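Local structure of superoxide dismutase [Fe] (Methanothermobacter thermautotrophicus, 1MA1) at residues 46-51 / 65-70; 78-83 / 130-135; 122-127 / 166-171. The protein destroys superoxide radicals, converting them to hydrogen peroxide and oxygen at one iron ion in each subunit of a homotetramer. All coordinates share one frame; numbering follows the deposited sequence.

Contact 1 of 3, residues 46-51 / 65-70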
loop_
_atom_site.group_PDB
_atom_site.type_symbol
_atom_site.label_atom_id
_atom_site.label_comp_id
_atom_site.label_asym_id
_atom_site.label_seq_id
_atom_site.Cartn_x
_atom_site.Cartn_y
_atom_site.Cartn_z
ATOM N N ASN A 46 11.153 2.566 19.222
ATOM C CA ASN A 46 11.206 2.507 20.680
ATOM C C ASN A 46 9.957 3.113 21.334
ATOM O O ASN A 46 9.424 2.566 22.302
ATOM C CB ASN A 46 12.455 3.213 21.211
ATOM C CG ASN A 46 13.726 2.381 21.040
ATOM O OD1 ASN A 46 13.695 1.140 21.042
ATOM N ND2 ASN A 46 14.856 3.063 20.918
ATOM N N ALA A 47 9.485 4.239 20.809
ATOM C CA ALA A 47 8.308 4.877 21.378
ATOM C C ALA A 47 7.187 3.883 21.354
ATOM O O ALA A 47 6.385 3.809 22.277
ATOM C CB ALA A 47 7.919 6.090 20.585
ATOM N N LEU A 48 7.133 3.107 20.285
ATOM C CA LEU A 48 6.016 2.214 20.048
ATOM C C LEU A 48 6.135 1.006 20.961
ATOM O O LEU A 48 5.146 0.534 21.521
ATOM C CB LEU A 48 6.014 1.785 18.590
ATOM C CG LEU A 48 4.847 0.935 18.137
ATOM C CD1 LEU A 48 3.535 1.631 18.430
ATOM C CD2 LEU A 48 4.998 0.702 16.664
ATOM N N LEU A 49 7.357 0.508 21.119
ATOM C CA LEU A 49 7.584 -0.585 22.036
ATOM C C LEU A 49 7.121 -0.196 23.428
ATOM O O LEU A 49 6.442 -0.964 24.095
ATOM C CB LEU A 49 9.060 -0.980 22.068
ATOM C CG LEU A 49 9.601 -1.675 20.812
ATOM C CD1 LEU A 49 11.067 -2.019 20.992
ATOM C CD2 LEU A 49 8.811 -2.931 20.555
ATOM N N ARG A 50 7.463 1.004 23.871
ATOM C CA ARG A 50 7.051 1.435 25.196
ATOM C C ARG A 50 5.527 1.548 25.304
ATOM O O ARG A 50 4.923 1.162 26.316
ATOM C CB ARG A 50 7.698 2.771 25.544
ATOM C CG ARG A 50 9.170 2.668 25.888
ATOM C CD ARG A 50 9.683 3.980 26.468
ATOM N NE ARG A 50 9.560 5.079 25.510
ATOM C CZ ARG A 50 10.468 5.358 24.580
ATOM N NH1 ARG A 50 11.581 4.618 24.500
ATOM N NH2 ARG A 50 10.245 6.347 23.717
ATOM N N LYS A 51 4.908 2.073 24.255
ATOM C CA LYS A 51 3.463 2.161 24.195
ATOM C C LYS A 51 2.807 0.784 24.401
ATOM O O LYS A 51 1.877 0.646 25.196
ATOM C CB LYS A 51 3.059 2.748 22.851
ATOM C CG LYS A 51 1.574 2.906 22.648
ATOM C CD LYS A 51 1.273 3.285 21.189
ATOM C CE LYS A 51 -0.221 3.511 20.930
ATOM N NZ LYS A 51 -0.786 4.705 21.654
ATOM N N LYS A 65 -3.887 -2.603 15.140
ATOM C CA LYS A 65 -3.776 -2.413 13.707
ATOM C C LYS A 65 -2.854 -1.243 13.431
ATOM O O LYS A 65 -1.857 -1.379 12.713
ATOM C CB LYS A 65 -5.158 -2.158 13.086
ATOM C CG LYS A 65 -5.104 -1.918 11.563
ATOM C CD LYS A 65 -6.476 -1.774 10.910
ATOM C CE LYS A 65 -7.188 -0.553 11.451
ATOM N NZ LYS A 65 -8.450 -0.247 10.728
ATOM N N ALA A 66 -3.181 -0.090 14.006
ATOM C CA ALA A 66 -2.345 1.088 13.842
ATOM C C ALA A 66 -0.933 0.824 14.370
ATOM O O ALA A 66 0.065 1.158 13.712
ATOM C CB ALA A 66 -2.961 2.264 14.563
ATOM N N ALA A 67 -0.854 0.231 15.552
ATOM C CA ALA A 67 0.429 -0.011 16.201
ATOM C C ALA A 67 1.352 -0.877 15.329
ATOM O O ALA A 67 2.521 -0.537 15.114
ATOM C CB ALA A 67 0.223 -0.687 17.545
ATOM N N LEU A 68 0.827 -1.995 14.837
ATOM C CA LEU A 68 1.659 -2.936 14.106
ATOM C C LEU A 68 2.032 -2.396 12.724
ATOM O O LEU A 68 3.115 -2.675 12.217
ATOM C CB LEU A 68 0.945 -4.278 13.979
ATOM C CG LEU A 68 0.561 -4.917 15.305
ATOM C CD1 LEU A 68 0.062 -6.314 15.064
ATOM C CD2 LEU A 68 1.752 -4.996 16.214
ATOM N N LYS A 69 1.144 -1.613 12.114
ATOM C CA LYS A 69 1.493 -0.964 10.852
ATOM C C LYS A 69 2.661 -0.021 11.055
ATOM O O LYS A 69 3.621 -0.035 10.290
ATOM C CB LYS A 69 0.317 -0.184 10.268
ATOM C CG LYS A 69 -0.771 -1.061 9.677
ATOM C CD LYS A 69 -1.850 -0.233 9.007
ATOM C CE LYS A 69 -2.816 -1.126 8.250
ATOM N NZ LYS A 69 -3.726 -0.373 7.325
ATOM N N GLU A 70 2.578 0.790 12.097
ATOM C CA GLU A 70 3.650 1.714 12.412
ATOM C C GLU A 70 4.930 0.966 12.797
ATOM O O GLU A 70 6.029 1.356 12.403
ATOM C CB GLU A 70 3.235 2.629 13.561
ATOM C CG GLU A 70 4.179 3.767 13.746
ATOM C CD GLU A 70 3.672 4.752 14.747
ATOM O OE1 GLU A 70 4.239 4.790 15.866
ATOM O OE2 GLU A 70 2.702 5.470 14.412
#
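L48 reaches from helix 27-57 across to helix 64-86 and lays its two methyl groups over the turn that runs from A67 to E70. CG stands anti to the backbone N (chi1 -175°), which carries the branch outward from its own helix so that both methyls face the partner. Of the two, CD2 goes deeper: it rests against the backbone, 3.2 Å from A67 O, and also lies 4.1 Å from E70 CB. The other methyl, CD1, meets the side-chain carbon of the alanine, with L48 CD1 and A67 CB 4.1 Å apart. A67 has only its methyl, which probably helps the leucine come close to the backbone.

E70, three residues on from A67, is the other residue L48 touches. Its extended chain crosses that of L48 at a slant, so L48 CD2 meets the E70 backbone carbon and CB, while E70 OE1 comes within 4.1 Å of L48 CD1. The charged end is paired outside this contact, in another chain: E70 OE2 forms a salt bridge with K65 of the third subunit, and K65 here returns the pairing to E70 of that same subunit. The glutamate thus serves two interfaces, hydrocarbon toward the hairpin and carboxylate toward the tetramer.

The two segments run in roughly opposite directions, as expected for the alpha-hairpin domain of iron/manganese superoxide dismutases. L49, also on helix 27-57, packs on F8 and Y9 of the N-terminal loop and on F145 of the second subunit, while L68 of helix 64-86 meets I146 in strand 143-150 of that subunit.

Contact 2 of 3, residues 78-83 / 130-135; sequences YVLHLF and SGWAVL. With FE (Fe (III) ion), chain G.
Matching first torsions, with CG beside the backbone N and opposite the carbonyl carbon, aim H81 (chi1 -78°) and W132 (chi1 -54°) at each other from helix 78-83 and strand 131-135. The indole meets the imidazole edge-to-face: the rim of its six-membered ring, led by CZ2 and CH2, stands over the face of H81, with planes at 87° and centroids of the two rings 5.0 Å apart. W132 CZ2 lies 3.6 Å from H81 CE1, the ring carbon next to NE2, which binds the iron at 2.1 Å.

L80 lies against one face of the W132 indole. Its CB lies over the six-membered ring, 3.5 Å from W132 CZ2, and farther along the same side chain CD1 sits over the five-membered ring, 3.4 Å from that ring's centroid, in a CH-pi contact. The second methyl, L80 CD2, turns to V134 CG2 at 4.2 Å, so the leucine spans two residues of the strand that point toward the helix.

Replacing W132 by an alanine would probably open a gap over L80, strip the H81 face of its aromatic neighbour and leave H152 without the N-H that meets its ND1.

The iron is completed by H33, D167, H171 and a water 1.9 Å from the metal. G77 O accepts a hydrogen bond from H81 ND1; this bond and the bond to iron, one at each ring nitrogen, probably fix the rotation of the imidazole, with the indole edge against one face. The chemistry is therefore that of a ligand held from the second shell by a peptide oxygen and a largely apolar aromatic wall.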
loop_
_atom_site.group_PDB
_atom_site.type_symbol
_atom_site.label_atom_id
_atom_site.label_comp_id
_atom_site.label_asym_id
_atom_site.label_seq_id
_atom_site.Cartn_x
_atom_site.Cartn_y
_atom_site.Cartn_z
ATOM N N TYR A 78 14.691 0.751 10.583
ATOM C CA TYR A 78 15.878 0.417 11.350
ATOM C C TYR A 78 16.700 -0.698 10.698
ATOM O O TYR A 78 17.918 -0.571 10.553
ATOM C CB TYR A 78 15.494 -0.025 12.753
ATOM C CG TYR A 78 16.664 -0.573 13.539
ATOM C CD1 TYR A 78 17.516 0.275 14.235
ATOM C CD2 TYR A 78 16.933 -1.942 13.554
ATOM C CE1 TYR A 78 18.601 -0.219 14.929
ATOM C CE2 TYR A 78 18.016 -2.444 14.240
ATOM C CZ TYR A 78 18.848 -1.581 14.924
ATOM O OH TYR A 78 19.933 -2.094 15.593
ATOM N N VAL A 79 16.032 -1.795 10.343
ATOM C CA VAL A 79 16.711 -2.971 9.804
ATOM C C VAL A 79 17.375 -2.696 8.457
ATOM O O VAL A 79 18.525 -3.060 8.260
ATOM C CB VAL A 79 15.737 -4.165 9.619
ATOM C CG1 VAL A 79 16.458 -5.307 8.954
ATOM C CG2 VAL A 79 15.200 -4.626 10.955
ATOM N N LEU A 80 16.661 -2.056 7.540
ATOM C CA LEU A 80 17.218 -1.765 6.216
ATOM C C LEU A 80 18.414 -0.804 6.236
ATOM O O LEU A 80 19.385 -1.012 5.489
ATOM C CB LEU A 80 16.128 -1.202 5.284
ATOM C CG LEU A 80 15.072 -2.214 4.844
ATOM C CD1 LEU A 80 13.940 -1.565 4.105
ATOM C CD2 LEU A 80 15.739 -3.240 3.974
ATOM N N HIS A 81 18.355 0.241 7.076
ATOM C CA HIS A 81 19.493 1.156 7.176
ATOM C C HIS A 81 20.673 0.384 7.764
ATOM O O HIS A 81 21.812 0.570 7.345
ATOM C CB HIS A 81 19.170 2.415 8.017
ATOM C CG HIS A 81 18.364 3.453 7.283
ATOM N ND1 HIS A 81 16.996 3.375 7.164
ATOM C CD2 HIS A 81 18.721 4.613 6.663
ATOM C CE1 HIS A 81 16.542 4.438 6.515
ATOM N NE2 HIS A 81 17.568 5.209 6.198
ATOM N N LEU A 82 20.401 -0.517 8.695
ATOM C CA LEU A 82 21.470 -1.319 9.275
ATOM C C LEU A 82 22.256 -2.113 8.226
ATOM O O LEU A 82 23.482 -2.073 8.218
ATOM C CB LEU A 82 20.920 -2.295 10.307
ATOM C CG LEU A 82 21.952 -3.165 11.045
ATOM C CD1 LEU A 82 22.878 -2.258 11.858
ATOM C CD2 LEU A 82 21.241 -4.152 11.987
ATOM N N PHE A 83 21.560 -2.841 7.356
ATOM C CA PHE A 83 22.223 -3.593 6.294
ATOM C C PHE A 83 22.824 -2.684 5.228
ATOM O O PHE A 83 23.810 -3.044 4.590
ATOM C CB PHE A 83 21.247 -4.578 5.623
ATOM C CG PHE A 83 20.957 -5.811 6.437
ATOM C CD1 PHE A 83 20.183 -5.742 7.594
ATOM C CD2 PHE A 83 21.468 -7.046 6.059
ATOM C CE1 PHE A 83 19.927 -6.879 8.353
ATOM C CE2 PHE A 83 21.215 -8.189 6.821
ATOM C CZ PHE A 83 20.444 -8.102 7.969
ATOM N N SER A 130 9.459 6.845 -1.939
ATOM C CA SER A 130 10.424 6.271 -0.994
ATOM C C SER A 130 10.512 4.763 -1.159
ATOM O O SER A 130 9.489 4.086 -1.259
ATOM C CB SER A 130 9.995 6.564 0.439
ATOM O OG SER A 130 9.585 7.902 0.587
ATOM N N GLY A 131 11.724 4.223 -1.168
ATOM C CA GLY A 131 11.855 2.783 -1.080
ATOM C C GLY A 131 13.267 2.294 -1.298
ATOM O O GLY A 131 14.217 3.069 -1.232
ATOM N N TRP A 132 13.399 0.996 -1.563
ATOM C CA TRP A 132 14.690 0.313 -1.602
ATOM C C TRP A 132 14.692 -0.684 -2.759
ATOM O O TRP A 132 13.644 -1.209 -3.136
ATOM C CB TRP A 132 14.946 -0.453 -0.306
ATOM C CG TRP A 132 14.825 0.355 0.935
ATOM C CD1 TRP A 132 13.674 0.831 1.508
ATOM C CD2 TRP A 132 15.894 0.760 1.786
ATOM N NE1 TRP A 132 13.966 1.507 2.665
ATOM C CE2 TRP A 132 15.325 1.483 2.858
ATOM C CE3 TRP A 132 17.280 0.581 1.750
ATOM C CZ2 TRP A 132 16.102 2.034 3.891
ATOM C CZ3 TRP A 132 18.050 1.127 2.775
ATOM C CH2 TRP A 132 17.457 1.847 3.830
ATOM N N ALA A 133 15.872 -0.959 -3.301
ATOM C CA ALA A 133 16.126 -2.239 -3.952
ATOM C C ALA A 133 16.900 -3.168 -3.028
ATOM O O ALA A 133 17.875 -2.763 -2.393
ATOM C CB ALA A 133 16.899 -2.037 -5.239
ATOM N N VAL A 134 16.452 -4.418 -2.961
ATOM C CA VAL A 134 17.011 -5.408 -2.045
ATOM C C VAL A 134 17.243 -6.724 -2.765
ATOM O O VAL A 134 16.339 -7.242 -3.414
ATOM C CB VAL A 134 16.053 -5.661 -0.858
ATOM C CG1 VAL A 134 16.658 -6.677 0.081
ATOM C CG2 VAL A 134 15.771 -4.347 -0.109
ATOM N N LEU A 135 18.446 -7.280 -2.639
ATOM C CA LEU A 135 18.704 -8.631 -3.135
ATOM C C LEU A 135 18.432 -9.648 -2.040
ATOM O O LEU A 135 18.773 -9.424 -0.882
ATOM C CB LEU A 135 20.147 -8.762 -3.589
ATOM C CG LEU A 135 20.514 -10.121 -4.191
ATOM C CD1 LEU A 135 19.663 -10.336 -5.425
ATOM C CD2 LEU A 135 22.004 -10.164 -4.561
HETATM FE FE FE G . 17.189 6.311 4.409
HETATM O O HOH W 1 15.409 5.602 4.369
#

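Contact 3 of 3, residues 122-127 / 166-171; sequences QAAISA and LDVWEH. With FE (Fe (III) ion), chain G.
The A124 methyl, at the end of helix 113-125, is a bump that fills the notch between L166 and V168. These two flank D167 in strand 166-167 and the loop after it, which carry the DVWEH sequence characteristic of iron/manganese superoxide dismutases and turn one side to the helix and the other to the iron. A124 CB lies 3.7 Å from L166 CD2 and 4.2 Å from V168 CG2. In L166, CG anti to the backbone N (chi1 171°) sends the branch out, and chi2 of 54° turns CD2 to A124.

The valine is a knob in its turn. Its two methyls straddle A124 O, CG2 at 3.5 Å and CG1 at 3.6 Å, and V168 CG1 also touches A127 CB at 4.0 Å. With only methyls at A124 and A127, V168 can probably come down onto the helix backbone, while L166 stops at the A124 methyl. V185 on helix 181-188 also borders A124, and R181 bonds through NH1 to A127 O.

Between L166 and V168, the CB of D167 points away from the helix and its OD2 binds the iron, 1.9 Å away. H171, farther along, adds NE2 to the metal, with W169 CB lying over one face of its ring. The carboxylate's second oxygen closes an Asx turn: W169 N donates to D167 OD1 over 2.9 Å, approaching from above the carboxylate plane, 36° out of it.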
loop_
_atom_site.group_PDB
_atom_site.type_symbol
_atom_site.label_atom_id
_atom_site.label_comp_id
_atom_site.label_asym_id
_atom_site.label_seq_id
_atom_site.Cartn_x
_atom_site.Cartn_y
_atom_site.Cartn_z
ATOM N N GLN A 122 17.452 -0.706 -12.199
ATOM C CA GLN A 122 16.090 -0.353 -12.560
ATOM C C GLN A 122 15.165 -0.456 -11.360
ATOM O O GLN A 122 14.234 0.351 -11.201
ATOM C CB GLN A 122 15.565 -1.275 -13.649
ATOM C CG GLN A 122 16.283 -1.230 -14.977
ATOM C CD GLN A 122 15.532 -2.028 -16.041
ATOM O OE1 GLN A 122 16.143 -2.572 -16.957
ATOM N NE2 GLN A 122 14.197 -2.093 -15.927
ATOM N N ALA A 123 15.416 -1.461 -10.529
ATOM C CA ALA A 123 14.612 -1.671 -9.325
ATOM C C ALA A 123 14.736 -0.476 -8.413
ATOM O O ALA A 123 13.748 -0.050 -7.827
ATOM C CB ALA A 123 15.057 -2.917 -8.621
ATOM N N ALA A 124 15.942 0.082 -8.316
ATOM C CA ALA A 124 16.159 1.272 -7.493
ATOM C C ALA A 124 15.556 2.513 -8.140
ATOM O O ALA A 124 14.804 3.263 -7.517
ATOM C CB ALA A 124 17.646 1.475 -7.257
ATOM N N ILE A 125 15.884 2.727 -9.411
ATOM C CA ILE A 125 15.512 3.969 -10.070
ATOM C C ILE A 125 14.006 4.104 -10.155
ATOM O O ILE A 125 13.445 5.182 -9.918
ATOM C CB ILE A 125 16.138 4.049 -11.490
ATOM C CG1 ILE A 125 17.670 3.970 -11.376
ATOM C CG2 ILE A 125 15.742 5.350 -12.157
ATOM C CD1 ILE A 125 18.420 4.111 -12.666
ATOM N N SER A 126 13.343 3.004 -10.492
ATOM C CA SER A 126 11.926 3.073 -10.863
ATOM C C SER A 126 10.963 3.067 -9.680
ATOM O O SER A 126 9.763 3.174 -9.882
ATOM C CB SER A 126 11.569 1.917 -11.784
ATOM O OG SER A 126 11.678 0.700 -11.085
ATOM N N ALA A 127 11.482 2.933 -8.463
ATOM C CA ALA A 127 10.639 2.875 -7.272
ATOM C C ALA A 127 9.815 4.143 -7.129
ATOM O O ALA A 127 10.355 5.242 -7.167
ATOM C CB ALA A 127 11.502 2.690 -6.025
ATOM N N LEU A 166 19.903 -1.149 -1.194
ATOM C CA LEU A 166 20.196 0.188 -1.694
ATOM C C LEU A 166 19.065 1.185 -1.376
ATOM O O LEU A 166 17.969 1.078 -1.928
ATOM C CB LEU A 166 20.423 0.114 -3.212
ATOM C CG LEU A 166 20.530 1.445 -3.937
ATOM C CD1 LEU A 166 21.605 2.296 -3.278
ATOM C CD2 LEU A 166 20.812 1.191 -5.407
ATOM N N ASP A 167 19.329 2.144 -0.485
ATOM C CA ASP A 167 18.305 3.108 -0.093
ATOM C C ASP A 167 18.059 4.040 -1.273
ATOM O O ASP A 167 18.996 4.515 -1.911
ATOM C CB ASP A 167 18.742 3.901 1.160
ATOM C CG ASP A 167 17.616 4.767 1.743
ATOM O OD1 ASP A 167 16.538 4.787 1.125
ATOM O OD2 ASP A 167 17.794 5.442 2.803
ATOM N N VAL A 168 16.794 4.307 -1.560
ATOM C CA VAL A 168 16.483 5.198 -2.650
ATOM C C VAL A 168 15.347 6.158 -2.261
ATOM O O VAL A 168 14.794 6.878 -3.109
ATOM C CB VAL A 168 16.148 4.342 -3.907
ATOM C CG1 VAL A 168 14.648 4.033 -3.989
ATOM C CG2 VAL A 168 16.688 5.020 -5.142
ATOM N N TRP A 169 15.006 6.169 -0.970
ATOM C CA TRP A 169 14.412 7.356 -0.345
ATOM C C TRP A 169 15.143 8.621 -0.808
ATOM O O TRP A 169 16.363 8.626 -0.955
ATOM C CB TRP A 169 14.500 7.288 1.189
ATOM C CG TRP A 169 13.529 6.351 1.842
ATOM C CD1 TRP A 169 13.468 4.994 1.702
ATOM C CD2 TRP A 169 12.482 6.705 2.755
ATOM N NE1 TRP A 169 12.455 4.484 2.460
ATOM C CE2 TRP A 169 11.830 5.510 3.123
ATOM C CE3 TRP A 169 12.034 7.919 3.302
ATOM C CZ2 TRP A 169 10.745 5.491 4.016
ATOM C CZ3 TRP A 169 10.957 7.897 4.189
ATOM C CH2 TRP A 169 10.328 6.692 4.533
ATOM N N GLU A 170 14.397 9.696 -1.019
ATOM C CA GLU A 170 15.005 10.922 -1.483
ATOM C C GLU A 170 16.031 11.459 -0.471
ATOM O O GLU A 170 17.062 12.024 -0.870
ATOM C CB GLU A 170 13.920 11.957 -1.796
ATOM C CG GLU A 170 13.039 11.522 -2.985
ATOM C CD GLU A 170 11.885 12.479 -3.306
ATOM O OE1 GLU A 170 11.111 12.841 -2.389
ATOM O OE2 GLU A 170 11.739 12.865 -4.482
ATOM N N HIS A 171 15.778 11.262 0.825
ATOM C CA HIS A 171 16.744 11.730 1.818
ATOM C C HIS A 171 18.131 11.111 1.649
ATOM O O HIS A 171 19.114 11.635 2.158
ATOM C CB HIS A 171 16.207 11.586 3.293
ATOM C CG HIS A 171 15.954 10.186 3.779
ATOM N ND1 HIS A 171 14.925 9.907 4.645
ATOM C CD2 HIS A 171 16.619 9.015 3.605
ATOM C CE1 HIS A 171 14.959 8.629 4.988
ATOM N NE2 HIS A 171 15.979 8.054 4.371
HETATM FE FE FE G . 17.189 6.311 4.409
HETATM O O HOH W 1 15.409 5.602 4.369
#

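How the contacts relate
Along the chain contact 1 closes before the others begin, whereas contacts 2 and 3 interlock, their segments alternating in sequence. Contacts 1 and 2 share helix 64-86, but with about 20 Å between centres; contact 1 sits out on the alpha-hairpin, away from the iron. Contact 2 joins that hairpin to the C-terminal domain, and contact 3, whose centre is about 10 Å from that of contact 2, lies wholly within the latter domain. Strands 131-138 and 164-167 are antiparallel neighbours in one sheet, so the two contacts meet through backbone hydrogen bonds, and W132 also packs on D167. Both reach the iron and its water, and the metal site is therefore assembled from both domains.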